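PDB 2FNU: aminotransferase from Helicobacter pylori, which catalyses the PLP-dependent transamination of a UDP-4-keto-6-deoxy sugar with L-glutamate, the second step in making pseudaminic acid for flagellin. Local coordinates for the interface of chains A and B. Residues are numbered along the deposited sequence; one frame, centred on the assembly and turned at random. Chains: chain A/B, aminotransferase.

Contact 1: the interface of chains A and B. Residues chain A 54-55, 57-58, 189; chain B 54, 228-229.
The turn A:Asn54-A:Ser55 after strand 49-53, with the start of helix 56-66 and A:Glu189 from another loop, meets the chain B loop of B:Asn228 and B:Phe229 and the turn of B:Asn54. The two Asn54 amides stack face to face across the two-fold, their planes 5° and their CG atoms 3.6 Å apart. In each, CG sits between the backbone N and the carbonyl carbon (chi1 76° in A:Asn54), which lays the amide flat against its mate. As modelled, A:Asn54 ND2 donates to A:Ser58 OG at 2.7 Å, which would fix the amide's rotation. A direct link is A:Ser55 OG donating to the backbone B:Asn228 O at 3.0 Å, in the carbonyl plane and on a lone pair. A:Ser58 N donates to that same OG, so the A:Ser55 hydroxyl accepts from the helix start while donating to the partner. Water 1 adds a bridge, 2.8 Å from B:Asn228 N and 2.9 Å from A:Ser58 OG. A:Asn54 OD1 against B:Asn228 O is a clash as modelled, and the amide may be flipped; A:Glu189 OE1 against B:Asn228 OD1 could likewise be relieved by a flip of B:Asn228 or a proton. Pinning B:Asn228, a substrate-binding residue, beside cofactor-pocket A:Ser55 probably helps build the active site from both subunits.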
# COMPACT_ATOMS: atom_id res chain seq x y z
N ASN A 54 -2.22 0.58 -4.18
CA ASN A 54 -3.00 0.56 -2.93
C ASN A 54 -3.53 1.92 -2.49
O ASN A 54 -4.48 1.99 -1.72
CB ASN A 54 -2.17 -0.07 -1.80
CG ASN A 54 -1.11 0.87 -1.25
OD1 ASN A 54 -1.31 1.53 -0.19
ND2 ASN A 54 0.00 0.94 -1.93
N SER A 55 -2.87 2.99 -2.96
CA SER A 55 -3.28 4.37 -2.64
C SER A 55 -2.70 5.31 -3.70
O SER A 55 -1.76 4.93 -4.40
CB SER A 55 -2.76 4.77 -1.26
OG SER A 55 -1.34 4.87 -1.27
N THR A 57 -1.05 7.86 -2.91
CA THR A 57 0.24 8.25 -2.35
C THR A 57 1.33 7.28 -2.81
O THR A 57 2.44 7.72 -3.18
CB THR A 57 0.16 8.35 -0.82
OG1 THR A 57 -0.87 9.30 -0.48
CG2 THR A 57 1.49 8.82 -0.22
N SER A 58 1.00 5.99 -2.83
CA SER A 58 1.96 5.00 -3.37
C SER A 58 2.19 5.23 -4.86
O SER A 58 3.31 5.06 -5.35
CB SER A 58 1.43 3.59 -3.17
OG SER A 58 1.37 3.29 -1.78
N GLU A 189 -9.42 2.19 -0.46
CA GLU A 189 -8.16 2.89 -0.66
C GLU A 189 -7.68 2.47 -2.05
O GLU A 189 -7.88 1.31 -2.45
CB GLU A 189 -7.10 2.51 0.37
CG GLU A 189 -7.41 2.87 1.83
CD GLU A 189 -7.03 4.29 2.23
OE1 GLU A 189 -6.60 5.11 1.36
OE2 GLU A 189 -7.21 4.60 3.44
N ASN B 54 -1.07 -2.00 4.35
CA ASN B 54 -1.61 -2.56 3.11
C ASN B 54 -0.90 -3.85 2.67
O ASN B 54 -1.43 -4.62 1.88
CB ASN B 54 -1.55 -1.53 1.97
CG ASN B 54 -0.15 -1.32 1.45
OD1 ASN B 54 0.25 -1.91 0.40
ND2 ASN B 54 0.62 -0.56 2.17
N ASN B 228 0.85 6.50 2.54
CA ASN B 228 -0.49 5.96 2.80
C ASN B 228 -0.39 4.46 2.58
O ASN B 228 -0.57 3.96 1.46
CB ASN B 228 -1.57 6.56 1.88
CG ASN B 228 -2.95 5.96 2.10
OD1 ASN B 228 -3.95 6.41 1.49
ND2 ASN B 228 -3.04 4.95 2.94
N PHE B 229 -0.03 3.78 3.68
CA PHE B 229 0.06 2.32 3.72
C PHE B 229 -1.08 1.75 4.57
O PHE B 229 -0.95 0.69 5.18
CB PHE B 229 1.40 1.89 4.33
CG PHE B 229 2.62 2.35 3.56
CD1 PHE B 229 2.60 2.52 2.18
CD2 PHE B 229 3.82 2.52 4.24
CE1 PHE B 229 3.75 2.92 1.49
CE2 PHE B 229 4.98 2.92 3.56
CZ PHE B 229 4.95 3.10 2.19
O HOH W 1 1.80 5.40 0.09

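Contact 2: the interface of chains A and B. Residues chain A 26; chain B 8-9, 352.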
# COMPACT_ATOMS: atom_id res chain seq x y z
N LYS A 26 -10.79 -18.18 -5.58
CA LYS A 26 -9.53 -18.41 -4.88
C LYS A 26 -8.48 -17.36 -5.22
O LYS A 26 -7.36 -17.45 -4.72
CB LYS A 26 -8.97 -19.80 -5.22
CG LYS A 26 -9.96 -20.95 -5.00
CD LYS A 26 -10.38 -21.03 -3.55
CE LYS A 26 -11.41 -22.14 -3.32
NZ LYS A 26 -12.02 -22.02 -1.95
N GLU B 8 -3.72 -21.43 -0.77
CA GLU B 8 -4.81 -20.57 -1.23
C GLU B 8 -5.56 -19.97 -0.05
O GLU B 8 -5.45 -20.45 1.08
CB GLU B 8 -5.76 -21.34 -2.14
CG GLU B 8 -6.38 -22.51 -1.51
CD GLU B 8 -7.11 -23.40 -2.51
OE1 GLU B 8 -8.20 -23.84 -2.15
OE2 GLU B 8 -6.61 -23.69 -3.62
N PRO B 9 -6.35 -18.90 -0.31
CA PRO B 9 -7.12 -18.33 0.77
C PRO B 9 -8.26 -19.26 1.16
O PRO B 9 -8.77 -20.01 0.31
CB PRO B 9 -7.68 -17.03 0.15
CG PRO B 9 -7.76 -17.32 -1.33
CD PRO B 9 -6.56 -18.20 -1.60
N ASN B 352 -7.85 -25.65 3.56
CA ASN B 352 -8.94 -26.28 2.80
C ASN B 352 -8.53 -27.53 2.05
O ASN B 352 -9.33 -28.08 1.28
CB ASN B 352 -9.59 -25.29 1.84
CG ASN B 352 -10.63 -24.39 2.52
OD1 ASN B 352 -11.15 -24.72 3.60
ND2 ASN B 352 -10.97 -23.28 1.88
O HOH W 2 -9.60 -22.49 -0.56
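This is a loop-against-loop, water-bridged patch of the homodimer interface, the kind of dimer usual for this aminotransferase family; it lays substrate-binding A:Lys26 against B:Glu8 and B:Pro9, which line the sugar-nucleotide pocket, and so probably helps complete that pocket with a loop from the partner. The A:Lys26 side chain first turns at chi2 (-61°) and then runs out straight, which carries its methylenes past the B:Glu8 carboxylate and its terminal amine on toward B:Asn352. The two long chains cross at a slant, with A:Lys26 CD lying 3.8 Å from B:Glu8 OE1. The charged ends do not touch: A:Lys26 NZ stops 4.2 Å from B:Glu8 OE1, near enough for opposite charges to attract if both are ionised, but not in contact. Behind the lysine, its own backbone A:Lys26 O presses on the edge of the proline ring, 3.3 Å from B:Pro9 CD. Water 2 does the joining. It lies 2.8 Å from A:Lys26 NZ and the same 2.8 Å from the backbone B:Pro9 O, and it also takes in the B:Glu8 carboxylate through OE1, so the water links the amine to B:Glu8 and B:Pro9. The amide of B:Asn352 adds a further partner, its ND2 hydrogen pointing almost straight at water 2 (174° at H) from 2.9 Å.

Contact 3: the interface of chains A and B. Residues chain A 186-188, 234-235, 238; chain B 28, 232, 234.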
# COMPACT_ATOMS: atom_id res chain seq x y z
N THR A 186 -14.47 4.91 -5.96
CA THR A 186 -13.68 4.39 -4.85
C THR A 186 -13.36 2.89 -4.95
O THR A 186 -14.13 2.11 -5.53
CB THR A 186 -14.34 4.68 -3.48
OG1 THR A 186 -13.40 4.38 -2.43
CG2 THR A 186 -15.62 3.87 -3.27
N THR A 187 -12.21 2.54 -4.37
CA THR A 187 -11.82 1.16 -4.10
C THR A 187 -11.51 1.03 -2.59
O THR A 187 -10.72 0.16 -2.19
CB THR A 187 -10.59 0.76 -4.93
OG1 THR A 187 -9.49 1.62 -4.60
CG2 THR A 187 -10.86 0.93 -6.42
N ALA A 188 -12.11 1.92 -1.78
CA ALA A 188 -11.85 2.08 -0.33
C ALA A 188 -10.53 2.81 -0.06
O ALA A 188 -10.53 3.91 0.52
CB ALA A 188 -11.95 0.76 0.41
N ILE A 234 -10.41 -7.71 -4.58
CA ILE A 234 -11.64 -7.24 -3.97
C ILE A 234 -11.81 -5.77 -4.36
O ILE A 234 -12.85 -5.36 -4.87
CB ILE A 234 -11.60 -7.39 -2.45
CG1 ILE A 234 -11.43 -8.87 -2.08
CG2 ILE A 234 -12.88 -6.80 -1.81
CD1 ILE A 234 -11.18 -9.09 -0.59
N GLN A 235 -10.77 -4.98 -4.11
CA GLN A 235 -10.81 -3.55 -4.40
C GLN A 235 -10.90 -3.29 -5.90
O GLN A 235 -11.55 -2.33 -6.32
CB GLN A 235 -9.52 -2.92 -3.92
CG GLN A 235 -9.34 -2.91 -2.48
CD GLN A 235 -7.96 -2.40 -2.17
OE1 GLN A 235 -6.95 -2.99 -2.58
NE2 GLN A 235 -7.90 -1.28 -1.48
N LEU A 238 -14.43 -3.70 -6.99
CA LEU A 238 -15.14 -2.49 -6.60
C LEU A 238 -14.84 -1.34 -7.58
O LEU A 238 -15.76 -0.66 -8.06
CB LEU A 238 -14.74 -2.11 -5.18
CG LEU A 238 -15.46 -0.96 -4.51
CD1 LEU A 238 -17.00 -1.09 -4.65
CD2 LEU A 238 -15.04 -0.89 -3.02
N LEU B 28 -15.40 3.28 4.80
CA LEU B 28 -14.70 2.19 4.11
C LEU B 28 -13.22 2.16 4.44
O LEU B 28 -12.54 1.20 4.12
CB LEU B 28 -14.83 2.32 2.59
CG LEU B 28 -16.24 2.17 2.02
CD1 LEU B 28 -16.22 2.29 0.52
CD2 LEU B 28 -16.87 0.83 2.41
N ASN B 232 -7.62 -0.82 4.73
CA ASN B 232 -8.97 -0.25 4.79
C ASN B 232 -9.93 -1.11 5.62
O ASN B 232 -9.54 -2.16 6.16
CB ASN B 232 -9.50 -0.01 3.37
CG ASN B 232 -9.55 -1.28 2.55
OD1 ASN B 232 -8.82 -1.45 1.56
ND2 ASN B 232 -10.38 -2.21 2.98
N ILE B 234 -12.68 -2.77 4.75
CA ILE B 234 -13.13 -4.01 4.12
C ILE B 234 -12.14 -5.11 4.50
O ILE B 234 -12.52 -6.18 4.99
CB ILE B 234 -13.21 -3.87 2.60
CG1 ILE B 234 -14.23 -2.77 2.20
CG2 ILE B 234 -13.59 -5.20 1.95
CD1 ILE B 234 -14.14 -2.39 0.71
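A:Thr186 OG1 accepts a hydrogen bond from the backbone A:Ala188 N at 2.9 Å, tightening the turn that pushes A:Ala188 against chain B. The A:Thr186 hydroxyl is trans to the main-chain N (chi1 -168°), which leaves CG2 facing B:Leu28 CD1, and the two side chains meet at a slant. The carbonyl between A:Thr186 and A:Ala188, A:Thr187 O, is held from the helix side by A:Gln235 NE2 at 3.2 Å, the donor tilted 21° from the carbonyl plane, so side chain and turn brace each other. A:Ala188 CB is the knob of the patch: it meets B:Asn232 CG at 3.8 Å and B:Ile234 CD1 at 3.9 Å, with B:Leu28 CB closing a third flank. B:Ile234 CD1 reaches on to A:Leu238 CD2. Nearby the two copies of Ile234 run antiparallel alongside each other, their CG2 methyls 4.2 Å apart. B:Asn232 and A:Gln235 approach from opposite sides, their amide planes turned 45° from each other; B:Asn232 OD1 is near A:Gln235 NE2, but the A:Gln235 hydrogens are not aimed at it, so the pair is a packing contact. In the fold, the turn belongs to the loop between strands 174-178 and 191-195, which also carries A:Lys183, the lysine that holds the cofactor in the resting enzyme, and rests on the first turns of helix 233-243, whose counterpart, helix 233-244 of chain B, presents B:Ile234 in its first turn.

Contact 1 and contact 3 are neighbours, their C-alpha centres about 11 Å apart, while contact 2 lies about 25 Å from contact 1 and 21 Å from contact 3. Contacts 1 and 3 draw on the same two stretches: the loop before strand 191-195 in chain A, and the chain B segment leading into helix 233-244. Contacts 2 and 3 share the loop around residues 26-28, taken from chain A in one and chain B in the other. The two-fold repeats every contact, so this loop joins both patches in each subunit, and substrate-binding residues occur in all three. Dimerisation and active-site assembly thus appear coupled.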